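Local coordinates for hypothetical protein Atu2648 (Agrobacterium tumefaciens str. C58, PDB 1ZCE) that is of unknown function but forms an EVE domain, related to the ASCH and PUA domains, consistent with a possible role in binding nucleic acid, at residues Val62-Val67 against Cys92-Pro97; Asn3-Lys8 against Ile46-Phe51; Tyr35-Asn40 against Leu120-Val125; Ala69-Asp74 against Lys82-Asp87. All coordinates share one frame; numbering follows the deposited sequence.

Contact 1 of 4, residues Val62-Val67 against Cys92-Pro97; sequences VGIVEV and CDMPQP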
loop_
_atom_site.group_PDB
_atom_site.type_symbol
_atom_site.label_atom_id
_atom_site.label_comp_id
_atom_site.label_asym_id
_atom_site.label_seq_id
_atom_site.Cartn_x
_atom_site.Cartn_y
_atom_site.Cartn_z
ATOM N N VAL A 62 -0.190 -8.388 3.868
ATOM C CA VAL A 62 0.961 -9.163 4.301
ATOM C C VAL A 62 2.140 -8.385 4.854
ATOM O O VAL A 62 3.047 -8.974 5.435
ATOM C CB VAL A 62 1.466 -10.046 3.147
ATOM C CG1 VAL A 62 0.403 -11.061 2.786
ATOM C CG2 VAL A 62 1.797 -9.182 1.932
ATOM N N GLY A 63 2.141 -7.071 4.682
ATOM C CA GLY A 63 3.252 -6.295 5.192
ATOM C C GLY A 63 3.007 -4.807 5.199
ATOM O O GLY A 63 1.985 -4.323 4.707
ATOM N N ILE A 64 3.949 -4.086 5.791
ATOM C CA ILE A 64 3.888 -2.637 5.856
ATOM C C ILE A 64 5.078 -2.081 5.082
ATOM O O ILE A 64 6.198 -2.596 5.177
ATOM C CB ILE A 64 3.946 -2.144 7.313
ATOM C CG1 ILE A 64 2.683 -2.601 8.050
ATOM C CG2 ILE A 64 4.081 -0.623 7.351
ATOM C CD1 ILE A 64 2.607 -2.162 9.507
ATOM N N VAL A 65 4.815 -1.040 4.301
ATOM C CA VAL A 65 5.844 -0.387 3.509
ATOM C C VAL A 65 5.871 1.097 3.831
ATOM O O VAL A 65 5.027 1.608 4.563
ATOM C CB VAL A 65 5.577 -0.527 1.992
ATOM C CG1 VAL A 65 5.686 -1.984 1.575
ATOM C CG2 VAL A 65 4.203 0.031 1.650
ATOM N N GLU A 66 6.868 1.777 3.280
ATOM C CA GLU A 66 7.000 3.212 3.451
ATOM C C GLU A 66 7.456 3.814 2.132
ATOM O O GLU A 66 8.115 3.158 1.323
ATOM C CB GLU A 66 8.013 3.546 4.549
ATOM C CG GLU A 66 9.451 3.172 4.219
ATOM C CD GLU A 66 10.402 3.444 5.373
ATOM O OE1 GLU A 66 11.605 3.138 5.238
ATOM O OE2 GLU A 66 9.945 3.960 6.414
ATOM N N VAL A 67 7.088 5.068 1.919
ATOM C CA VAL A 67 7.465 5.774 0.709
ATOM C C VAL A 67 8.925 6.204 0.838
ATOM O O VAL A 67 9.303 6.814 1.839
ATOM C CB VAL A 67 6.568 7.017 0.513
ATOM C CG1 VAL A 67 7.068 7.843 -0.650
ATOM C CG2 VAL A 67 5.120 6.587 0.279
ATOM N N CYS A 92 8.201 -3.799 7.596
ATOM C CA CYS A 92 8.097 -5.013 8.398
ATOM C C CYS A 92 6.953 -5.890 7.906
ATOM O O CYS A 92 6.054 -5.424 7.210
ATOM C CB CYS A 92 7.872 -4.663 9.873
ATOM S SG CYS A 92 6.293 -3.841 10.221
ATOM N N ASP A 93 6.995 -7.168 8.261
ATOM C CA ASP A 93 5.938 -8.083 7.862
ATOM C C ASP A 93 4.754 -7.855 8.783
ATOM O O ASP A 93 4.888 -7.251 9.849
ATOM C CB ASP A 93 6.385 -9.539 8.029
ATOM C CG ASP A 93 7.688 -9.838 7.327
ATOM O OD1 ASP A 93 7.775 -9.597 6.108
ATOM O OD2 ASP A 93 8.623 -10.323 7.997
HETATM N N MSE A 94 3.586 -8.306 8.354
HETATM C CA MSE A 94 2.412 -8.223 9.202
HETATM C C MSE A 94 2.499 -9.587 9.883
HETATM O O MSE A 94 2.398 -10.615 9.217
HETATM C CB MSE A 94 1.135 -8.131 8.367
HETATM C CG MSE A 94 -0.135 -8.014 9.204
HETATM SE SE MSE A 94 -0.177 -6.418 10.288
HETATM C CE MSE A 94 -0.789 -5.193 8.934
ATOM N N PRO A 95 2.725 -9.617 11.209
ATOM C CA PRO A 95 2.834 -10.870 11.967
ATOM C C PRO A 95 1.835 -11.939 11.536
ATOM O O PRO A 95 2.213 -13.073 11.235
ATOM C CB PRO A 95 2.631 -10.410 13.402
ATOM C CG PRO A 95 3.332 -9.088 13.399
ATOM C CD PRO A 95 2.841 -8.455 12.110
ATOM N N GLN A 96 0.557 -11.576 11.524
ATOM C CA GLN A 96 -0.499 -12.484 11.099
ATOM C C GLN A 96 -1.249 -11.781 9.973
ATOM O O GLN A 96 -2.130 -10.958 10.221
ATOM C CB GLN A 96 -1.460 -12.797 12.254
ATOM C CG GLN A 96 -0.854 -13.624 13.381
ATOM C CD GLN A 96 0.019 -12.808 14.309
ATOM O OE1 GLN A 96 -0.433 -11.827 14.899
ATOM N NE2 GLN A 96 1.277 -13.214 14.450
ATOM N N PRO A 97 -0.891 -12.083 8.716
ATOM C CA PRO A 97 -1.537 -11.469 7.553
ATOM C C PRO A 97 -3.055 -11.397 7.709
ATOM O O PRO A 97 -3.697 -12.372 8.097
ATOM C CB PRO A 97 -1.085 -12.365 6.406
ATOM C CG PRO A 97 0.317 -12.709 6.820
ATOM C CD PRO A 97 0.133 -13.055 8.292
#
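V62, G63 and I64 meet C92, D93 and M94 mainly through the backbone. Three main-chain hydrogen bonds pair the antiparallel strands. I64 N gives a 2.9 Å bond to C92 O, and M94 N reaches V62 O at 3.0 Å. The third, from C92 N to I64 O at 3.4 Å, is weak. Between them G63 and D93 form a non-hydrogen-bonded pair, their CA atoms 4.2 Å apart. On its other edge the strand has a classic beta bulge, V62 and G63 both facing F52.

The apolar contacts are few and light. I64 and C92 share one face of the sheet. With chi1 65° the C92 SG sits between the backbone N and the carbonyl carbon, where it meets both CB and CD1 of I64, each at 4.1 Å. V62 CG1 and P97 CB also touch at 4.1 Å, the side chains crossing at about a right angle. D93 OD1 takes a hydrogen bond from W16 NE1 and forms a salt bridge with K20.

The chemistry implies a hairpin of strands 60-73 and 84-99 aligned here by main-chain bonds, with side chains adding modest packing on both sides of the corner at P95 and Q96.

Contact 2 of 4, residues Asn3-Lys8 against Ile46-Phe51; sequences NYWLYK and IGDKGF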
loop_
_atom_site.group_PDB
_atom_site.type_symbol
_atom_site.label_atom_id
_atom_site.label_comp_id
_atom_site.label_asym_id
_atom_site.label_seq_id
_atom_site.Cartn_x
_atom_site.Cartn_y
_atom_site.Cartn_z
ATOM N N ASN A 3 -0.850 10.623 7.125
ATOM C CA ASN A 3 -1.564 9.878 6.093
ATOM C C ASN A 3 -1.054 8.453 5.928
ATOM O O ASN A 3 0.153 8.203 5.950
ATOM C CB ASN A 3 -1.475 10.617 4.755
ATOM C CG ASN A 3 -2.075 12.007 4.821
ATOM O OD1 ASN A 3 -3.153 12.200 5.375
ATOM N ND2 ASN A 3 -1.382 12.981 4.246
ATOM N N TYR A 4 -1.996 7.529 5.761
ATOM C CA TYR A 4 -1.706 6.109 5.583
ATOM C C TYR A 4 -2.293 5.638 4.261
ATOM O O TYR A 4 -3.272 6.205 3.774
ATOM C CB TYR A 4 -2.274 5.314 6.760
ATOM C CG TYR A 4 -1.560 5.646 8.045
ATOM C CD1 TYR A 4 -0.398 4.970 8.406
ATOM C CD2 TYR A 4 -1.985 6.702 8.854
ATOM C CE1 TYR A 4 0.327 5.335 9.532
ATOM C CE2 TYR A 4 -1.262 7.077 9.989
ATOM C CZ TYR A 4 -0.107 6.389 10.315
ATOM O OH TYR A 4 0.637 6.757 11.412
ATOM N N TRP A 5 -1.699 4.594 3.692
ATOM C CA TRP A 5 -2.110 4.117 2.382
ATOM C C TRP A 5 -2.136 2.602 2.242
ATOM O O TRP A 5 -1.756 1.872 3.157
ATOM C CB TRP A 5 -1.142 4.689 1.341
ATOM C CG TRP A 5 -0.860 6.149 1.536
ATOM C CD1 TRP A 5 0.159 6.714 2.260
ATOM C CD2 TRP A 5 -1.633 7.229 1.027
ATOM N NE1 TRP A 5 0.060 8.087 2.227
ATOM C CE2 TRP A 5 -1.037 8.431 1.474
ATOM C CE3 TRP A 5 -2.783 7.304 0.231
ATOM C CZ2 TRP A 5 -1.551 9.695 1.149
ATOM C CZ3 TRP A 5 -3.296 8.550 -0.093
ATOM C CH2 TRP A 5 -2.681 9.731 0.365
ATOM N N LEU A 6 -2.601 2.139 1.085
ATOM C CA LEU A 6 -2.624 0.713 0.771
ATOM C C LEU A 6 -2.269 0.545 -0.703
ATOM O O LEU A 6 -2.762 1.280 -1.559
ATOM C CB LEU A 6 -3.992 0.078 1.073
ATOM C CG LEU A 6 -4.110 -1.428 0.772
ATOM C CD1 LEU A 6 -5.044 -2.105 1.776
ATOM C CD2 LEU A 6 -4.600 -1.639 -0.653
ATOM N N TYR A 7 -1.393 -0.418 -0.977
ATOM C CA TYR A 7 -0.936 -0.707 -2.331
ATOM C C TYR A 7 -1.291 -2.142 -2.683
ATOM O O TYR A 7 -0.905 -3.074 -1.973
ATOM C CB TYR A 7 0.589 -0.549 -2.443
ATOM C CG TYR A 7 1.140 0.716 -1.835
ATOM C CD1 TYR A 7 1.264 0.847 -0.454
ATOM C CD2 TYR A 7 1.511 1.795 -2.634
ATOM C CE1 TYR A 7 1.734 2.022 0.122
ATOM C CE2 TYR A 7 1.982 2.979 -2.063
ATOM C CZ TYR A 7 2.087 3.084 -0.686
ATOM O OH TYR A 7 2.512 4.257 -0.102
ATOM N N LYS A 8 -2.038 -2.321 -3.765
ATOM C CA LYS A 8 -2.394 -3.660 -4.211
ATOM C C LYS A 8 -1.284 -4.173 -5.128
ATOM O O LYS A 8 -0.785 -3.440 -5.987
ATOM C CB LYS A 8 -3.713 -3.645 -4.984
ATOM C CG LYS A 8 -4.934 -3.280 -4.162
ATOM C CD LYS A 8 -6.204 -3.542 -4.961
ATOM C CE LYS A 8 -7.452 -3.341 -4.121
ATOM N NZ LYS A 8 -8.690 -3.677 -4.885
ATOM N N ILE A 46 7.560 11.396 2.023
ATOM C CA ILE A 46 8.598 10.448 2.393
ATOM C C ILE A 46 8.280 9.950 3.797
ATOM O O ILE A 46 7.960 10.743 4.684
ATOM C CB ILE A 46 9.988 11.125 2.403
ATOM C CG1 ILE A 46 10.379 11.530 0.981
ATOM C CG2 ILE A 46 11.033 10.187 2.997
ATOM C CD1 ILE A 46 10.432 10.369 0.007
ATOM N N GLY A 47 8.338 8.639 3.994
ATOM C CA GLY A 47 8.054 8.098 5.309
ATOM C C GLY A 47 6.617 7.659 5.535
ATOM O O GLY A 47 6.331 6.971 6.514
ATOM N N ASP A 48 5.700 8.059 4.657
ATOM C CA ASP A 48 4.302 7.650 4.809
ATOM C C ASP A 48 4.250 6.131 4.792
ATOM O O ASP A 48 4.867 5.493 3.938
ATOM C CB ASP A 48 3.434 8.187 3.669
ATOM C CG ASP A 48 2.959 9.612 3.904
ATOM O OD1 ASP A 48 3.335 10.235 4.918
ATOM O OD2 ASP A 48 2.193 10.120 3.061
ATOM N N LYS A 49 3.503 5.564 5.733
ATOM C CA LYS A 49 3.373 4.122 5.856
ATOM C C LYS A 49 2.115 3.616 5.170
ATOM O O LYS A 49 1.130 4.343 5.024
ATOM C CB LYS A 49 3.352 3.735 7.333
ATOM C CG LYS A 49 4.558 4.228 8.118
ATOM C CD LYS A 49 5.854 3.634 7.589
ATOM C CE LYS A 49 7.055 3.989 8.465
ATOM N NZ LYS A 49 7.308 5.451 8.562
ATOM N N GLY A 50 2.160 2.364 4.737
ATOM C CA GLY A 50 1.016 1.783 4.070
ATOM C C GLY A 50 1.044 0.271 4.077
ATOM O O GLY A 50 2.034 -0.359 4.476
ATOM N N PHE A 51 -0.060 -0.314 3.632
ATOM C CA PHE A 51 -0.191 -1.762 3.578
ATOM C C PHE A 51 0.167 -2.315 2.216
ATOM O O PHE A 51 -0.142 -1.712 1.186
ATOM C CB PHE A 51 -1.624 -2.195 3.894
ATOM C CG PHE A 51 -2.058 -1.906 5.300
ATOM C CD1 PHE A 51 -1.246 -2.241 6.379
ATOM C CD2 PHE A 51 -3.301 -1.343 5.549
ATOM C CE1 PHE A 51 -1.668 -2.022 7.688
ATOM C CE2 PHE A 51 -3.733 -1.121 6.851
ATOM C CZ PHE A 51 -2.914 -1.461 7.925
HETATM O O HOH W 1 1.049 12.476 2.910
HETATM O O HOH W 2 1.779 11.747 6.618
#
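D48 OD2 is gripped by W5 NE1 at 3.1 Å, by a water at 2.6 Å that also accepts from N3 ND2, and by the backbone N of K45. The indole N-H points at the oxygen nearly in the ring plane, yet reaches OD2 from 40° out of the carboxylate plane, the two planes being 29° apart. A second water links D48 OD1 to the backbone N of N3, so both carboxylate oxygens are tied, directly or through water, to N3 and W5.

Main-chain bonds continue the pairing. F51 N to W5 O and Y7 N to F51 O are both 2.8 Å, and W5 N reaches K49 O at 3.1 Å. G50 lies beside W5 and Y7: its CA is 4.0 Å from Y7 CE1, and the ring edge and W5 O lie where a CB would stand. On the other face L6 CD1 packs 4.0 Å from F51 CB, the side chains at about a right angle. L6 CG, anti to its backbone N (chi1 -180°), is thereby also brought near F51 CB. Y130 of helix 127-136 stacks on the Y4 ring and meets F51.

Such a register, W5 with G50 and L6 with F51, identifies the parallel strand pair inside the mixed sheet of this PUA-related EVE domain.

Contact 3 of 4, residues Tyr35-Asn40 against Leu120-Val125; sequences YQARNN and LSVQPV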
loop_
_atom_site.group_PDB
_atom_site.type_symbol
_atom_site.label_atom_id
_atom_site.label_comp_id
_atom_site.label_asym_id
_atom_site.label_seq_id
_atom_site.Cartn_x
_atom_site.Cartn_y
_atom_site.Cartn_z
ATOM N N TYR A 35 -5.983 7.550 -12.756
ATOM C CA TYR A 35 -5.750 8.904 -12.269
ATOM C C TYR A 35 -5.845 9.055 -10.760
ATOM O O TYR A 35 -4.995 9.694 -10.143
ATOM C CB TYR A 35 -6.708 9.882 -12.953
ATOM C CG TYR A 35 -6.510 9.957 -14.449
ATOM C CD1 TYR A 35 -7.513 9.551 -15.327
ATOM C CD2 TYR A 35 -5.312 10.416 -14.987
ATOM C CE1 TYR A 35 -7.327 9.598 -16.705
ATOM C CE2 TYR A 35 -5.114 10.465 -16.363
ATOM C CZ TYR A 35 -6.126 10.055 -17.217
ATOM O OH TYR A 35 -5.932 10.098 -18.580
ATOM N N GLN A 36 -6.869 8.467 -10.156
ATOM C CA GLN A 36 -7.034 8.574 -8.713
ATOM C C GLN A 36 -5.886 7.917 -7.956
ATOM O O GLN A 36 -5.405 8.457 -6.959
ATOM C CB GLN A 36 -8.366 7.959 -8.284
ATOM C CG GLN A 36 -8.552 7.916 -6.780
ATOM C CD GLN A 36 -8.352 9.269 -6.126
ATOM O OE1 GLN A 36 -8.004 9.352 -4.949
ATOM N NE2 GLN A 36 -8.582 10.336 -6.882
ATOM N N ALA A 37 -5.457 6.746 -8.418
ATOM C CA ALA A 37 -4.350 6.039 -7.777
ATOM C C ALA A 37 -3.075 6.874 -7.911
ATOM O O ALA A 37 -2.296 7.000 -6.960
ATOM C CB ALA A 37 -4.159 4.671 -8.417
ATOM N N ARG A 38 -2.871 7.437 -9.098
ATOM C CA ARG A 38 -1.718 8.285 -9.363
ATOM C C ARG A 38 -1.757 9.493 -8.431
ATOM O O ARG A 38 -0.748 9.868 -7.838
ATOM C CB ARG A 38 -1.747 8.775 -10.811
ATOM C CG ARG A 38 -0.633 9.750 -11.159
ATOM C CD ARG A 38 -0.987 10.571 -12.392
ATOM N NE ARG A 38 -2.104 11.474 -12.132
ATOM C CZ ARG A 38 -2.644 12.280 -13.040
ATOM N NH1 ARG A 38 -2.173 12.297 -14.279
ATOM N NH2 ARG A 38 -3.650 13.072 -12.701
ATOM N N ASN A 39 -2.931 10.104 -8.311
ATOM C CA ASN A 39 -3.084 11.273 -7.463
ATOM C C ASN A 39 -2.864 10.928 -5.999
ATOM O O ASN A 39 -2.381 11.759 -5.235
ATOM C CB ASN A 39 -4.457 11.916 -7.678
ATOM C CG ASN A 39 -4.611 12.509 -9.076
ATOM O OD1 ASN A 39 -3.629 12.688 -9.803
ATOM N ND2 ASN A 39 -5.846 12.826 -9.451
ATOM N N ASN A 40 -3.217 9.709 -5.603
ATOM C CA ASN A 40 -2.990 9.296 -4.226
ATOM C C ASN A 40 -1.479 9.248 -3.999
ATOM O O ASN A 40 -0.984 9.670 -2.953
ATOM C CB ASN A 40 -3.638 7.932 -3.957
ATOM C CG ASN A 40 -5.152 8.027 -3.765
ATOM O OD1 ASN A 40 -5.877 7.036 -3.877
ATOM N ND2 ASN A 40 -5.630 9.227 -3.466
ATOM N N LEU A 120 -9.435 0.680 -7.535
ATOM C CA LEU A 120 -8.343 1.526 -7.073
ATOM C C LEU A 120 -7.181 0.676 -6.559
ATOM O O LEU A 120 -7.324 -0.032 -5.562
ATOM C CB LEU A 120 -8.855 2.446 -5.973
ATOM C CG LEU A 120 -7.903 3.580 -5.614
ATOM C CD1 LEU A 120 -7.712 4.494 -6.820
ATOM C CD2 LEU A 120 -8.471 4.361 -4.442
ATOM N N SER A 121 -6.029 0.761 -7.225
ATOM C CA SER A 121 -4.858 -0.036 -6.846
ATOM C C SER A 121 -3.993 0.594 -5.758
ATOM O O SER A 121 -3.193 -0.097 -5.124
ATOM C CB SER A 121 -3.992 -0.329 -8.077
ATOM O OG SER A 121 -3.331 0.840 -8.529
ATOM N N VAL A 122 -4.133 1.902 -5.566
ATOM C CA VAL A 122 -3.392 2.633 -4.535
ATOM C C VAL A 122 -4.480 3.430 -3.831
ATOM O O VAL A 122 -5.136 4.286 -4.438
ATOM C CB VAL A 122 -2.338 3.559 -5.152
ATOM C CG1 VAL A 122 -1.558 4.253 -4.045
ATOM C CG2 VAL A 122 -1.404 2.760 -6.038
ATOM N N GLN A 123 -4.659 3.146 -2.546
ATOM C CA GLN A 123 -5.751 3.736 -1.786
ATOM C C GLN A 123 -5.414 4.409 -0.470
ATOM O O GLN A 123 -4.366 4.167 0.126
ATOM C CB GLN A 123 -6.773 2.635 -1.460
ATOM C CG GLN A 123 -7.091 1.680 -2.600
ATOM C CD GLN A 123 -7.881 0.459 -2.152
ATOM O OE1 GLN A 123 -8.457 -0.248 -2.978
ATOM N NE2 GLN A 123 -7.901 0.198 -0.846
ATOM N N PRO A 124 -6.313 5.284 -0.002
ATOM C CA PRO A 124 -6.066 5.945 1.276
ATOM C C PRO A 124 -6.553 4.961 2.348
ATOM O O PRO A 124 -7.361 4.065 2.075
ATOM C CB PRO A 124 -6.944 7.192 1.202
ATOM C CG PRO A 124 -8.097 6.731 0.385
ATOM C CD PRO A 124 -7.453 5.898 -0.708
ATOM N N VAL A 125 -6.036 5.130 3.556
ATOM C CA VAL A 125 -6.412 4.311 4.699
ATOM C C VAL A 125 -6.478 5.304 5.849
ATOM O O VAL A 125 -5.518 6.033 6.078
ATOM C CB VAL A 125 -5.333 3.236 5.019
ATOM C CG1 VAL A 125 -5.704 2.486 6.295
ATOM C CG2 VAL A 125 -5.195 2.250 3.862
#
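Helix 35-42 and strand 122-125 approach with local axes 7.3 Å apart and inclined at 56°, bringing the CA atoms of A37 and V122 to 4.8 Å. The small A37 side chain, pointing at the strand, permits this closeness: its CB meets V122 CB at 3.9 Å and touches L120 CD1 and S121 OG at similar range. L120, just before the strand, extends toward the helix. Its CD1 lodges 3.5 Å from Q36 CG and close to the A37 backbone N, the L120 and Q36 side chains crossing obliquely.

The helix packs on an outermost strand of the mixed sheet; residues 121-125 pair on the inner side with strand 4-9, through backbone bonds of S121, Q123 and V125 to K8, L6 and Y4. M44 also packs against V122, and W5 against N40.

One helix turn after A37, N40 brings its polar end to the same strand. Its CG, anti to the carbonyl carbon (chi1 -77°), stands near V122 O. As modelled, N40 OD1 lies 2.9 Å from V122 O; this closeness of two acceptors leaves the orientation of the amide doubtful, so which branch faces V122 is not settled. In the same modelled orientation N40 ND2 makes a weak, bent bond of 2.8 Å to Q36 OE1 within the helix. V122 CG1 packs against N40 CB at 4.2 Å.

Contact 4 of 4, residues Ala69-Asp74 against Lys82-Asp87; sequences ALSHPD and KWDCVD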
loop_
_atom_site.group_PDB
_atom_site.type_symbol
_atom_site.label_atom_id
_atom_site.label_comp_id
_atom_site.label_asym_id
_atom_site.label_seq_id
_atom_site.Cartn_x
_atom_site.Cartn_y
_atom_site.Cartn_z
ATOM N N ALA A 69 10.603 7.553 -2.085
ATOM C CA ALA A 69 10.830 8.487 -3.184
ATOM C C ALA A 69 9.497 9.123 -3.544
ATOM O O ALA A 69 8.493 8.429 -3.721
ATOM C CB ALA A 69 11.426 7.777 -4.400
ATOM N N LEU A 70 9.488 10.449 -3.629
ATOM C CA LEU A 70 8.285 11.195 -3.972
ATOM C C LEU A 70 7.912 10.964 -5.431
ATOM O O LEU A 70 8.734 10.514 -6.224
ATOM C CB LEU A 70 8.508 12.689 -3.728
ATOM C CG LEU A 70 8.729 13.126 -2.277
ATOM C CD1 LEU A 70 9.075 14.608 -2.237
ATOM C CD2 LEU A 70 7.479 12.842 -1.457
ATOM N N SER A 71 6.671 11.283 -5.778
ATOM C CA SER A 71 6.184 11.108 -7.140
ATOM C C SER A 71 7.137 11.646 -8.193
ATOM O O SER A 71 7.578 12.793 -8.117
ATOM C CB SER A 71 4.828 11.796 -7.309
ATOM O OG SER A 71 3.816 11.115 -6.597
ATOM N N HIS A 72 7.432 10.812 -9.183
ATOM C CA HIS A 72 8.318 11.185 -10.275
ATOM C C HIS A 72 7.831 10.442 -11.519
ATOM O O HIS A 72 7.070 9.480 -11.412
ATOM C CB HIS A 72 9.756 10.773 -9.953
ATOM C CG HIS A 72 9.934 9.295 -9.808
ATOM N ND1 HIS A 72 9.897 8.648 -8.589
ATOM C CD2 HIS A 72 10.094 8.326 -10.739
ATOM C CE1 HIS A 72 10.026 7.349 -8.779
ATOM N NE2 HIS A 72 10.146 7.126 -10.077
ATOM N N PRO A 73 8.260 10.876 -12.714
ATOM C CA PRO A 73 7.816 10.190 -13.929
ATOM C C PRO A 73 8.001 8.673 -13.857
ATOM O O PRO A 73 9.040 8.182 -13.421
ATOM C CB PRO A 73 8.675 10.831 -15.016
ATOM C CG PRO A 73 8.808 12.234 -14.532
ATOM C CD PRO A 73 9.082 12.054 -13.047
ATOM N N ASP A 74 6.978 7.937 -14.277
ATOM C CA ASP A 74 7.008 6.474 -14.287
ATOM C C ASP A 74 7.961 6.033 -15.403
ATOM O O ASP A 74 7.693 6.279 -16.577
ATOM C CB ASP A 74 5.595 5.947 -14.561
ATOM C CG ASP A 74 5.498 4.431 -14.502
ATOM O OD1 ASP A 74 6.517 3.750 -14.732
ATOM O OD2 ASP A 74 4.384 3.922 -14.243
ATOM N N LYS A 82 1.539 12.385 -17.950
ATOM C CA LYS A 82 0.530 12.180 -16.924
ATOM C C LYS A 82 0.707 10.955 -16.036
ATOM O O LYS A 82 -0.077 10.757 -15.118
ATOM C CB LYS A 82 -0.867 12.177 -17.546
ATOM C CG LYS A 82 -1.050 11.194 -18.674
ATOM C CD LYS A 82 -2.444 11.302 -19.248
ATOM C CE LYS A 82 -2.607 10.384 -20.438
ATOM N NZ LYS A 82 -3.988 10.430 -20.995
ATOM N N TRP A 83 1.727 10.140 -16.284
ATOM C CA TRP A 83 1.935 8.968 -15.440
ATOM C C TRP A 83 3.192 9.080 -14.584
ATOM O O TRP A 83 4.315 9.046 -15.091
ATOM C CB TRP A 83 1.995 7.696 -16.291
ATOM C CG TRP A 83 0.711 7.407 -17.028
ATOM C CD1 TRP A 83 0.584 7.078 -18.348
ATOM C CD2 TRP A 83 -0.620 7.422 -16.490
ATOM N NE1 TRP A 83 -0.737 6.891 -18.665
ATOM C CE2 TRP A 83 -1.499 7.096 -17.546
ATOM C CE3 TRP A 83 -1.157 7.681 -15.221
ATOM C CZ2 TRP A 83 -2.884 7.020 -17.372
ATOM C CZ3 TRP A 83 -2.537 7.606 -15.050
ATOM C CH2 TRP A 83 -3.382 7.279 -16.122
ATOM N N ASP A 84 2.989 9.249 -13.281
ATOM C CA ASP A 84 4.096 9.325 -12.341
ATOM C C ASP A 84 3.803 8.428 -11.136
ATOM O O ASP A 84 2.671 7.978 -10.948
ATOM C CB ASP A 84 4.396 10.784 -11.916
ATOM C CG ASP A 84 3.146 11.616 -11.665
ATOM O OD1 ASP A 84 2.370 11.294 -10.744
ATOM O OD2 ASP A 84 2.945 12.616 -12.387
ATOM N N CYS A 85 4.825 8.160 -10.332
ATOM C CA CYS A 85 4.664 7.277 -9.186
ATOM C C CYS A 85 5.747 7.463 -8.131
ATOM O O CYS A 85 6.774 8.114 -8.366
ATOM C CB CYS A 85 4.703 5.827 -9.672
ATOM S SG CYS A 85 6.233 5.438 -10.615
ATOM N N VAL A 86 5.496 6.890 -6.956
ATOM C CA VAL A 86 6.463 6.927 -5.870
ATOM C C VAL A 86 7.250 5.620 -5.908
ATOM O O VAL A 86 7.014 4.752 -6.753
ATOM C CB VAL A 86 5.777 7.014 -4.471
ATOM C CG1 VAL A 86 5.063 8.343 -4.318
ATOM C CG2 VAL A 86 4.793 5.863 -4.287
ATOM N N ASP A 87 8.211 5.517 -4.999
ATOM C CA ASP A 87 9.003 4.307 -4.817
ATOM C C ASP A 87 8.651 3.918 -3.384
ATOM O O ASP A 87 8.500 4.799 -2.536
ATOM C CB ASP A 87 10.505 4.600 -4.856
ATOM C CG ASP A 87 11.039 4.836 -6.255
ATOM O OD1 ASP A 87 10.254 5.140 -7.170
ATOM O OD2 ASP A 87 12.272 4.729 -6.429
HETATM O O HOH W 3 2.249 9.823 -8.489
#
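The H72 ring lies with one face toward the backbone of C85: C85 O sits 3.1 Å above the ring plane, offset toward the rim. CG of H72 occupies the position between the backbone N and carbonyl carbon (chi1 63°), and its ND1 turns back along its own strand to bond L70 O, which lies close to the ring plane. The carboxylate of D87 approaches the ring edge with its plane 77° from it; the modelled closeness of D87 OD1 to CE1 is doubtful. C85 SG stands obliquely to the same ring, 4.8 Å from its centroid, and also packs 4.0 Å from D74 CB. A69 and D87 meet at their CB atoms, 3.3 Å apart on the face that also carries H72 and C85.

These groups ride on the hairpin between strands 60-73 and 84-99. H72 and C85 exchange backbone bonds, 2.9 Å from H72 N to C85 O and 2.8 Å back from C85 N to H72 O. D74 N bonds W83 O, and D87 N bonds A69 O at 3.2 Å. The register slips by one residue between A69 and H72, a beta bulge.

On the opposite side V86 CG1 comes to 3.8 Å from S71 OG, and a water joins that hydroxyl to D84 OD1. D84 OD2 forms a salt bridge with R42; the buried D74 is held by R33 and the backbone N of G31 at OD2 and by T76 at OD1.

From the N terminus, contact 2 closes the first loop, bringing strand 49-54 back beside strand 4-9. Contact 3 opens inside that loop, at helix 35-42, and closes only at strand 122-125, so the two cross; strand 4-9 lies between strands 49-54 and 122-125 in the sheet, with L6 O and K8 N bonded to segment 120-125. Contacts 1 and 4 both use the hairpin 60-73/84-99. Contact 4 is nested inside contact 1, near the turn, and both sit within the long loop of contact 3. Contact 2 precedes them in series, and V65 N bonds G50 O to join strand 60-73 to its neighbour. R38 NH1 bonded to K82 O ties helix 35-42 to contact 4.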